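OLD nuclease (Thermus scotoductus, PDB 6P74) degrades linear or supercoiled double-stranded DNA from 5' to 3' with divalent metal ions, nicks and linearizes circular DNA, and has DNA-stimulated ATPase activity. Local coordinates at residues G21-I26 and E296-D301. Numbering follows the deposited sequence.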
loop_
_atom_site.group_PDB
_atom_site.type_symbol
_atom_site.label_atom_id
_atom_site.label_comp_id
_atom_site.label_asym_id
_atom_site.label_seq_id
_atom_site.Cartn_x
_atom_site.Cartn_y
_atom_site.Cartn_z
ATOM N N GLY A 21 -4.728 25.107 -2.120
ATOM C CA GLY A 21 -5.234 26.073 -3.065
ATOM C C GLY A 21 -5.706 25.436 -4.357
ATOM O O GLY A 21 -5.656 24.211 -4.536
ATOM N N PRO A 22 -6.159 26.271 -5.295
ATOM C CA PRO A 22 -6.793 25.725 -6.510
ATOM C C PRO A 22 -5.862 24.806 -7.270
ATOM O O PRO A 22 -6.296 23.813 -7.868
ATOM C CB PRO A 22 -7.144 26.983 -7.327
ATOM C CG PRO A 22 -7.006 28.141 -6.377
ATOM C CD PRO A 22 -5.965 27.730 -5.365
ATOM N N LEU A 23 -4.575 25.130 -7.258
ATOM C CA LEU A 23 -3.526 24.227 -7.686
ATOM C C LEU A 23 -2.587 24.083 -6.502
ATOM O O LEU A 23 -2.096 25.089 -5.978
ATOM C CB LEU A 23 -2.787 24.782 -8.900
ATOM C CG LEU A 23 -2.008 23.806 -9.757
ATOM C CD1 LEU A 23 -2.978 22.847 -10.397
ATOM C CD2 LEU A 23 -1.258 24.578 -10.812
ATOM N N THR A 24 -2.366 22.843 -6.061
ATOM C CA THR A 24 -1.443 22.556 -4.968
ATOM C C THR A 24 -0.431 21.545 -5.492
ATOM O O THR A 24 -0.797 20.413 -5.825
ATOM C CB THR A 24 -2.178 22.037 -3.733
ATOM O OG1 THR A 24 -3.295 22.892 -3.428
ATOM C CG2 THR A 24 -1.246 22.014 -2.553
ATOM N N ALA A 25 0.841 21.962 -5.590
ATOM C CA ALA A 25 1.914 21.146 -6.146
ATOM C C ALA A 25 2.816 20.753 -4.990
ATOM O O ALA A 25 3.474 21.613 -4.389
ATOM C CB ALA A 25 2.706 21.897 -7.218
ATOM N N ILE A 26 2.855 19.462 -4.688
ATOM C CA ILE A 26 3.528 18.946 -3.505
ATOM C C ILE A 26 4.806 18.250 -3.949
ATOM O O ILE A 26 4.753 17.280 -4.712
ATOM C CB ILE A 26 2.619 17.988 -2.732
ATOM C CG1 ILE A 26 1.256 18.661 -2.473
ATOM C CG2 ILE A 26 3.322 17.510 -1.494
ATOM C CD1 ILE A 26 0.344 17.886 -1.532
ATOM N N GLU A 296 -5.091 25.820 -16.710
ATOM C CA GLU A 296 -6.238 26.564 -17.219
ATOM C C GLU A 296 -7.504 26.206 -16.440
ATOM O O GLU A 296 -8.288 27.089 -16.072
ATOM C CB GLU A 296 -6.428 26.329 -18.717
ATOM C CG GLU A 296 -7.479 27.279 -19.323
ATOM C CD GLU A 296 -7.898 26.932 -20.753
ATOM O OE1 GLU A 296 -7.158 26.200 -21.441
ATOM O OE2 GLU A 296 -8.976 27.400 -21.193
ATOM N N MET A 297 -7.696 24.921 -16.128
ATOM C CA MET A 297 -8.912 24.514 -15.429
ATOM C C MET A 297 -8.926 25.019 -13.991
ATOM O O MET A 297 -9.982 25.406 -13.472
ATOM C CB MET A 297 -9.050 23.000 -15.460
ATOM C CG MET A 297 -8.924 22.420 -16.844
ATOM S SD MET A 297 -9.891 20.922 -17.041
ATOM C CE MET A 297 -9.122 19.822 -15.871
ATOM N N ALA A 298 -7.770 25.007 -13.327
ATOM C CA ALA A 298 -7.699 25.549 -11.978
ATOM C C ALA A 298 -7.934 27.057 -11.972
ATOM O O ALA A 298 -8.677 27.570 -11.128
ATOM C CB ALA A 298 -6.351 25.215 -11.349
ATOM N N ASP A 299 -7.314 27.780 -12.906
ATOM C CA ASP A 299 -7.432 29.237 -12.918
ATOM C C ASP A 299 -8.844 29.682 -13.287
ATOM O O ASP A 299 -9.379 30.633 -12.705
ATOM C CB ASP A 299 -6.414 29.830 -13.892
ATOM C CG ASP A 299 -4.974 29.678 -13.414
ATOM O OD1 ASP A 299 -4.766 29.292 -12.239
ATOM O OD2 ASP A 299 -4.051 29.942 -14.219
ATOM N N LYS A 300 -9.449 29.014 -14.269
ATOM C CA LYS A 300 -10.834 29.194 -14.676
ATOM C C LYS A 300 -11.821 28.740 -13.607
ATOM O O LYS A 300 -13.026 28.914 -13.791
ATOM C CB LYS A 300 -11.056 28.421 -15.986
ATOM C CG LYS A 300 -12.441 28.478 -16.560
ATOM C CD LYS A 300 -12.650 27.403 -17.632
ATOM C CE LYS A 300 -11.749 27.603 -18.845
ATOM N NZ LYS A 300 -11.965 26.515 -19.846
ATOM N N ASP A 301 -11.348 28.146 -12.512
ATOM C CA ASP A 301 -12.200 27.753 -11.387
ATOM C C ASP A 301 -13.095 26.562 -11.714
ATOM O O ASP A 301 -14.143 26.363 -11.090
ATOM C CB ASP A 301 -13.049 28.925 -10.898
ATOM C CG ASP A 301 -12.813 29.228 -9.442
ATOM O OD1 ASP A 301 -12.418 28.285 -8.718
ATOM O OD2 ASP A 301 -13.017 30.391 -9.021
#
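The methyl group of Ala-298, on the last turn of helix 284-299, is directed at the start of strand 23-27 and meets both backbone and side-chain atoms there. Its closest approach is to the peptide of Pro-22, with Ala-298 CB 3.8 Å from Pro-22 O. The proline ring borders the same spot: Pro-22 CB lies 4.1 Å from Ala-298 O and, more loosely, 4.5 Å from Ala-298 CB. Leu-23 supplies the other apolar partner through one branch of its isobutyl group. With CG nearly opposite the backbone N (chi1 -160°), its CD1 methyl comes within 4.2 Å of Ala-298 CB. No hydrogen bond crosses the contact, which is small and rests largely on van der Waals packing around one methyl.

Each side also has local bonds of its own. Before the strand, Thr-24 OG1 donates to Gly-21 O over 2.9 Å, from a position tilted 34° out of the carbonyl plane, and closes the turn that carries Pro-22; Gln-304 gives the same carbonyl a second hydrogen bond. After the helix, Asp-301 takes positive phi (71°) in a Schellman motif, to which the bond from Asp-301 N to Ala-298 O (3.1 Å) belongs. Lys-300 NZ forms a salt bridge with Glu-296 OE2 (3.4 Å), whose hydrogen bond is weak. Asp-299 forms another with Arg-319.

Strand 23-27 leads toward the Walker A loop and lies between parallel strands 304-308 and 323-328. Leu-23 also packs on Ile-305 and Tyr-307 of strand 304-308, while Met-297 reaches Phe-260 and Arg-264 of helix 246-266. Helix 284-299 is the beta-alpha-beta crossover between adjacent parallel strands 272-276 and 304-308 of the P-loop NTPase-type core; its C-terminal end packs on the start of strand 23-27, joining N- and C-terminal parts of the ATPase domain beside helix 246-266.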